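Local structure of 1-pyrroline-5-carboxylate dehydrogenase (Thermus thermophilus, 1UZB) at residues A22-F34 and R114-W128. The protein probably catalyses the NAD(P)-dependent oxidation of the semialdehyde form of 1-pyrroline-5-carboxylate to glutamate, as a member of the aldehyde dehydrogenase family. Residues are numbered along the deposited sequence; the frame is centred on the assembly and turned at random. Where two conformers were deposited one is given.
Sequences AMREALRRVREEF and RELEATLVYEVGKNW
Where Leu27 meets Ala118, the axes of helices 22-32 and 114-124 approach to 8.3 Å and cross at -60°, with the two alpha carbons, Leu27 CA and Ala118 CA, 4.9 Å apart. This is knobs-into-holes packing in an aldehyde dehydrogenase fold, joining a helix near the N-terminus to helix 113-124, which is backed by helices 128-149 and 213-226. Ala26 and Ala118 permit the close approach; Ala26 CB rests 3.5 Å from Arg114 O. Two knobs from helix 22-32 share Ala118 as one wall of their holes. Leu27 enters among Ala118, Val121, Tyr122 and Trp128, its two methyls dividing the work: CD2 touches both the Ala118 methyl and Tyr122 CE1, while CD1 meets the indole of Trp128 at CZ2. Val30 fills the next hole, CG2 on Ala118 and CG1 beside Tyr122 CD1. Met23 runs along Trp128, where its CG sits over the six-membered ring, 3.7 Å from the centroid, in a CH-pi contact. With CG anti to the backbone N (chi1 -175°) and bends farther along, the chain carries SD past the indole, in a longer Met-aromatic contact, and delivers CE to Glu117 and Val121. Arg114 holds that Glu117 side-on through NE and NH2, one nitrogen to each carboxylate oxygen, which should restrain the acid beside the thioether. At the far end Phe34 points its edge at the face of Tyr122, a T-shaped pair with planes at 89°, while the Tyr122 hydroxyl bonds to Glu355. Arg36 and Lys218 make salt bridges with Glu33, and Arg112 with Glu115. Between these two acids a water links the turn after helix 22-32 to helix 114-124, donating to Glu33 OE1 at 2.6 Å and to Glu115 OE2 at 2.5 Å.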
loop_
_atom_site.group_PDB
_atom_site.type_symbol
_atom_site.label_atom_id
_atom_site.label_comp_id
_atom_site.label_asym_id
_atom_site.label_seq_id
_atom_site.Cartn_x
_atom_site.Cartn_y
_atom_site.Cartn_z
ATOM N N ALA A 22 -42.308 -9.075 -17.347
ATOM C CA ALA A 22 -41.678 -7.803 -17.672
ATOM C C ALA A 22 -41.183 -7.776 -19.115
ATOM O O ALA A 22 -41.328 -6.769 -19.803
ATOM C CB ALA A 22 -40.518 -7.535 -16.710
ATOM N N MET A 23 -40.604 -8.880 -19.573
ATOM C CA MET A 23 -40.097 -8.934 -20.939
ATOM C C MET A 23 -41.235 -8.923 -21.956
ATOM O O MET A 23 -41.140 -8.254 -22.985
ATOM C CB MET A 23 -39.224 -10.173 -21.148
ATOM C CG MET A 23 -38.565 -10.210 -22.519
ATOM S SD MET A 23 -37.551 -8.740 -22.841
ATOM C CE MET A 23 -36.119 -9.488 -23.643
ATOM N N ARG A 24 -42.308 -9.657 -21.672
ATOM C CA ARG A 24 -43.435 -9.679 -22.592
ATOM C C ARG A 24 -44.049 -8.289 -22.732
ATOM O O ARG A 24 -44.416 -7.880 -23.832
ATOM C CB ARG A 24 -44.505 -10.689 -22.145
ATOM C CG ARG A 24 -44.116 -12.149 -22.372
ATOM C CD ARG A 24 -45.336 -13.065 -22.293
ATOM N NE ARG A 24 -45.919 -13.107 -20.955
ATOM C CZ ARG A 24 -45.603 -14.004 -20.025
ATOM N NH1 ARG A 24 -44.708 -14.948 -20.282
ATOM N NH2 ARG A 24 -46.181 -13.953 -18.833
ATOM N N GLU A 25 -44.148 -7.552 -21.628
ATOM C CA GLU A 25 -44.713 -6.204 -21.688
ATOM C C GLU A 25 -43.782 -5.274 -22.463
ATOM O O GLU A 25 -44.240 -4.419 -23.220
ATOM C CB GLU A 25 -44.947 -5.646 -20.279
ATOM C CG GLU A 25 -45.577 -4.252 -20.241
ATOM C CD GLU A 25 -46.921 -4.171 -20.958
ATOM O OE1 GLU A 25 -47.732 -5.109 -20.817
ATOM O OE2 GLU A 25 -47.171 -3.160 -21.649
ATOM N N ALA A 26 -42.477 -5.449 -22.274
ATOM C CA ALA A 26 -41.491 -4.621 -22.965
ATOM C C ALA A 26 -41.524 -4.887 -24.468
ATOM O O ALA A 26 -41.474 -3.956 -25.277
ATOM C CB ALA A 26 -40.095 -4.894 -22.412
ATOM N N LEU A 27 -41.598 -6.162 -24.843
ATOM C CA LEU A 27 -41.663 -6.541 -26.249
ATOM C C LEU A 27 -42.931 -5.975 -26.882
ATOM O O LEU A 27 -42.899 -5.434 -27.986
ATOM C CB LEU A 27 -41.640 -8.066 -26.382
ATOM C CG LEU A 27 -40.270 -8.716 -26.167
ATOM C CD1 LEU A 27 -40.425 -10.213 -25.966
ATOM C CD2 LEU A 27 -39.380 -8.416 -27.366
ATOM N N ARG A 28 -44.048 -6.080 -26.172
ATOM C CA ARG A 28 -45.304 -5.567 -26.692
ATOM C C ARG A 28 -45.252 -4.053 -26.899
ATOM O O ARG A 28 -45.675 -3.554 -27.942
ATOM C CB ARG A 28 -46.453 -5.961 -25.759
ATOM C CG ARG A 28 -46.837 -7.425 -25.894
ATOM C CD ARG A 28 -47.717 -7.916 -24.760
ATOM N NE ARG A 28 -48.162 -9.278 -25.029
ATOM C CZ ARG A 28 -48.430 -10.187 -24.099
ATOM N NH1 ARG A 28 -48.303 -9.891 -22.812
ATOM N NH2 ARG A 28 -48.815 -11.400 -24.464
ATOM N N ARG A 29 -44.720 -3.321 -25.924
ATOM C CA ARG A 29 -44.635 -1.872 -26.062
ATOM C C ARG A 29 -43.709 -1.451 -27.201
ATOM O O ARG A 29 -44.017 -0.516 -27.938
ATOM C CB ARG A 29 -44.186 -1.232 -24.749
ATOM C CG ARG A 29 -45.212 -1.381 -23.643
ATOM C CD ARG A 29 -44.953 -0.410 -22.514
ATOM N NE ARG A 29 -45.922 -0.568 -21.436
ATOM C CZ ARG A 29 -46.017 0.251 -20.395
ATOM N NH1 ARG A 29 -45.203 1.291 -20.293
ATOM N NH2 ARG A 29 -46.923 0.026 -19.452
ATOM N N VAL A 30 -42.577 -2.133 -27.350
ATOM C CA VAL A 30 -41.656 -1.806 -28.432
ATOM C C VAL A 30 -42.332 -2.066 -29.779
ATOM O O VAL A 30 -42.253 -1.243 -30.689
ATOM C CB VAL A 30 -40.355 -2.636 -28.335
ATOM C CG1 VAL A 30 -39.550 -2.510 -29.623
ATOM C CG2 VAL A 30 -39.524 -2.152 -27.157
ATOM N N ARG A 31 -43.008 -3.207 -29.894
ATOM C CA ARG A 31 -43.700 -3.565 -31.128
ATOM C C ARG A 31 -44.795 -2.553 -31.452
ATOM O O ARG A 31 -44.995 -2.189 -32.612
ATOM C CB ARG A 31 -44.318 -4.960 -31.003
ATOM C CG ARG A 31 -45.098 -5.413 -32.231
ATOM C CD ARG A 31 -44.184 -5.651 -33.424
ATOM N NE ARG A 31 -44.933 -6.026 -34.622
ATOM C CZ ARG A 31 -45.713 -5.196 -35.307
ATOM N NH1 ARG A 31 -45.848 -3.935 -34.919
ATOM N NH2 ARG A 31 -46.359 -5.624 -36.384
ATOM N N GLU A 32 -45.500 -2.100 -30.424
ATOM C CA GLU A 32 -46.574 -1.132 -30.604
ATOM C C GLU A 32 -46.014 0.235 -30.987
ATOM O O GLU A 32 -46.748 1.119 -31.432
ATOM C CB GLU A 32 -47.400 -1.040 -29.318
ATOM C CG GLU A 32 -48.224 -2.300 -29.051
ATOM C CD GLU A 32 -48.739 -2.399 -27.624
ATOM O OE1 GLU A 32 -49.479 -3.364 -27.330
ATOM O OE2 GLU A 32 -48.404 -1.527 -26.795
ATOM N N GLU A 33 -44.701 0.380 -30.831
ATOM C CA GLU A 33 -43.992 1.615 -31.138
ATOM C C GLU A 33 -43.373 1.596 -32.540
ATOM O O GLU A 33 -42.793 2.586 -32.983
ATOM C CB GLU A 33 -42.900 1.836 -30.083
ATOM C CG GLU A 33 -42.036 3.066 -30.282
ATOM C CD GLU A 33 -40.963 3.180 -29.217
ATOM O OE1 GLU A 33 -40.150 2.240 -29.085
ATOM O OE2 GLU A 33 -40.935 4.209 -28.508
ATOM N N PHE A 34 -43.497 0.466 -33.232
ATOM C CA PHE A 34 -42.960 0.332 -34.586
ATOM C C PHE A 34 -43.375 1.514 -35.460
ATOM O O PHE A 34 -44.535 1.933 -35.442
ATOM C CB PHE A 34 -43.466 -0.966 -35.230
ATOM C CG PHE A 34 -42.584 -2.168 -34.990
ATOM C CD1 PHE A 34 -41.755 -2.244 -33.874
ATOM C CD2 PHE A 34 -42.618 -3.247 -35.868
ATOM C CE1 PHE A 34 -40.974 -3.379 -33.636
ATOM C CE2 PHE A 34 -41.844 -4.385 -35.640
ATOM C CZ PHE A 34 -41.020 -4.449 -34.520
ATOM N N ARG A 114 -35.314 -3.672 -19.957
ATOM C CA ARG A 114 -36.229 -4.496 -20.740
ATOM C C ARG A 114 -36.572 -3.869 -22.094
ATOM O O ARG A 114 -36.655 -4.566 -23.110
ATOM C CB ARG A 114 -37.507 -4.768 -19.942
ATOM C CG ARG A 114 -37.311 -5.628 -18.688
ATOM C CD ARG A 114 -36.992 -7.089 -19.026
ATOM N NE ARG A 114 -35.562 -7.399 -18.975
ATOM C CZ ARG A 114 -34.865 -7.553 -17.853
ATOM N NH1 ARG A 114 -35.459 -7.426 -16.672
ATOM N NH2 ARG A 114 -33.571 -7.845 -17.908
ATOM N N GLU A 115 -36.767 -2.555 -22.105
ATOM C CA GLU A 115 -37.081 -1.841 -23.339
ATOM C C GLU A 115 -35.933 -1.969 -24.341
ATOM O O GLU A 115 -36.153 -2.234 -25.523
ATOM C CB GLU A 115 -37.324 -0.361 -23.045
ATOM C CG GLU A 115 -37.792 0.438 -24.248
ATOM C CD GLU A 115 -37.624 1.933 -24.057
ATOM O OE1 GLU A 115 -37.640 2.396 -22.897
ATOM O OE2 GLU A 115 -37.481 2.648 -25.072
ATOM N N LEU A 116 -34.706 -1.764 -23.867
ATOM C CA LEU A 116 -33.542 -1.861 -24.740
ATOM C C LEU A 116 -33.359 -3.286 -25.263
ATOM O O LEU A 116 -33.043 -3.484 -26.434
ATOM C CB LEU A 116 -32.286 -1.388 -23.999
ATOM C CG LEU A 116 -32.253 0.118 -23.709
ATOM C CD1 LEU A 116 -31.075 0.441 -22.809
ATOM C CD2 LEU A 116 -32.167 0.898 -25.016
ATOM N N GLU A 117 -33.572 -4.274 -24.399
ATOM C CA GLU A 117 -33.449 -5.669 -24.804
ATOM C C GLU A 117 -34.479 -5.989 -25.887
ATOM O O GLU A 117 -34.153 -6.601 -26.903
ATOM C CB GLU A 117 -33.662 -6.599 -23.606
ATOM C CG GLU A 117 -32.630 -6.444 -22.494
ATOM C CD GLU A 117 -32.990 -7.238 -21.255
ATOM O OE1 GLU A 117 -34.129 -7.746 -21.188
ATOM O OE2 GLU A 117 -32.140 -7.349 -20.345
ATOM N N ALA A 118 -35.721 -5.559 -25.668
ATOM C CA ALA A 118 -36.796 -5.799 -26.624
ATOM C C ALA A 118 -36.499 -5.134 -27.962
ATOM O O ALA A 118 -36.842 -5.667 -29.020
ATOM C CB ALA A 118 -38.114 -5.281 -26.064
ATOM N N THR A 119 -35.860 -3.971 -27.919
ATOM C CA THR A 119 -35.530 -3.259 -29.144
ATOM C C THR A 119 -34.475 -4.052 -29.918
ATOM O O THR A 119 -34.508 -4.103 -31.144
ATOM C CB THR A 119 -35.029 -1.830 -28.851
ATOM O OG1 THR A 119 -36.017 -1.133 -28.082
ATOM C CG2 THR A 119 -34.799 -1.069 -30.149
ATOM N N LEU A 120 -33.550 -4.682 -29.200
ATOM C CA LEU A 120 -32.519 -5.501 -29.841
ATOM C C LEU A 120 -33.148 -6.732 -30.487
ATOM O O LEU A 120 -32.751 -7.150 -31.576
ATOM C CB LEU A 120 -31.478 -5.955 -28.813
ATOM C CG LEU A 120 -30.482 -4.898 -28.335
ATOM C CD1 LEU A 120 -29.653 -5.474 -27.201
ATOM C CD2 LEU A 120 -29.586 -4.464 -29.488
ATOM N N VAL A 121 -34.116 -7.325 -29.797
ATOM C CA VAL A 121 -34.806 -8.498 -30.312
ATOM C C VAL A 121 -35.409 -8.185 -31.679
ATOM O O VAL A 121 -35.196 -8.915 -32.648
ATOM C CB VAL A 121 -35.935 -8.940 -29.345
ATOM C CG1 VAL A 121 -36.804 -10.005 -30.000
ATOM C CG2 VAL A 121 -35.331 -9.476 -28.050
ATOM N N TYR A 122 -36.152 -7.084 -31.755
ATOM C CA TYR A 122 -36.801 -6.690 -32.999
ATOM C C TYR A 122 -35.916 -6.062 -34.066
ATOM O O TYR A 122 -36.108 -6.340 -35.251
ATOM C CB TYR A 122 -37.973 -5.745 -32.705
ATOM C CG TYR A 122 -39.156 -6.434 -32.069
ATOM C CD1 TYR A 122 -39.604 -6.071 -30.800
ATOM C CD2 TYR A 122 -39.818 -7.468 -32.732
ATOM C CE1 TYR A 122 -40.682 -6.723 -30.206
ATOM C CE2 TYR A 122 -40.894 -8.126 -32.149
ATOM C CZ TYR A 122 -41.319 -7.747 -30.887
ATOM O OH TYR A 122 -42.382 -8.399 -30.307
ATOM N N GLU A 123 -34.949 -5.235 -33.672
ATOM C CA GLU A 123 -34.111 -4.576 -34.671
ATOM C C GLU A 123 -32.954 -5.391 -35.245
ATOM O O GLU A 123 -32.645 -5.263 -36.434
ATOM C CB GLU A 123 -33.562 -3.243 -34.149
ATOM C CG GLU A 123 -33.001 -2.387 -35.283
ATOM C CD GLU A 123 -32.530 -1.009 -34.852
ATOM O OE1 GLU A 123 -32.478 -0.113 -35.727
ATOM O OE2 GLU A 123 -32.203 -0.820 -33.659
ATOM N N VAL A 124 -32.303 -6.209 -34.417
ATOM C CA VAL A 124 -31.190 -7.012 -34.918
ATOM C C VAL A 124 -31.354 -8.524 -34.763
ATOM O O VAL A 124 -30.426 -9.284 -35.027
ATOM C CB VAL A 124 -29.829 -6.569 -34.312
ATOM C CG1 VAL A 124 -29.537 -5.125 -34.703
ATOM C CG2 VAL A 124 -29.838 -6.727 -32.806
ATOM N N GLY A 125 -32.535 -8.958 -34.332
ATOM C CA GLY A 125 -32.802 -10.381 -34.225
ATOM C C GLY A 125 -32.115 -11.209 -33.160
ATOM O O GLY A 125 -31.810 -12.385 -33.387
ATOM N N LYS A 126 -31.861 -10.613 -32.003
ATOM C CA LYS A 126 -31.248 -11.352 -30.907
ATOM C C LYS A 126 -32.357 -12.029 -30.120
ATOM O O LYS A 126 -33.445 -11.464 -29.976
ATOM C CB LYS A 126 -30.495 -10.413 -29.962
ATOM C CG LYS A 126 -29.291 -9.755 -30.581
ATOM C CD LYS A 126 -28.310 -9.273 -29.527
ATOM C CE LYS A 126 -27.004 -8.879 -30.190
ATOM N NZ LYS A 126 -25.918 -8.589 -29.215
ATOM N N ASN A 127 -32.109 -13.241 -29.630
ATOM C CA ASN A 127 -33.126 -13.876 -28.811
ATOM C C ASN A 127 -33.062 -13.156 -27.458
ATOM O O ASN A 127 -32.250 -12.244 -27.273
ATOM C CB ASN A 127 -32.928 -15.406 -28.693
ATOM C CG ASN A 127 -31.659 -15.808 -27.964
ATOM O OD1 ASN A 127 -31.036 -15.013 -27.271
ATOM N ND2 ASN A 127 -31.287 -17.077 -28.106
ATOM N N TRP A 128 -33.912 -13.547 -26.519
ATOM C CA TRP A 128 -33.979 -12.863 -25.230
ATOM C C TRP A 128 -32.695 -12.766 -24.410
ATOM O O TRP A 128 -32.351 -11.685 -23.929
ATOM C CB TRP A 128 -35.079 -13.491 -24.378
ATOM C CG TRP A 128 -36.474 -13.349 -24.936
ATOM C CD1 TRP A 128 -36.833 -13.100 -26.237
ATOM C CD2 TRP A 128 -37.692 -13.522 -24.212
ATOM N NE1 TRP A 128 -38.205 -13.112 -26.360
ATOM C CE2 TRP A 128 -38.756 -13.370 -25.132
ATOM C CE3 TRP A 128 -37.990 -13.797 -22.869
ATOM C CZ2 TRP A 128 -40.098 -13.483 -24.750
ATOM C CZ3 TRP A 128 -39.326 -13.910 -22.490
ATOM C CH2 TRP A 128 -40.360 -13.752 -23.430
HETATM O O HOH W 1 -39.422 2.245 -26.640
#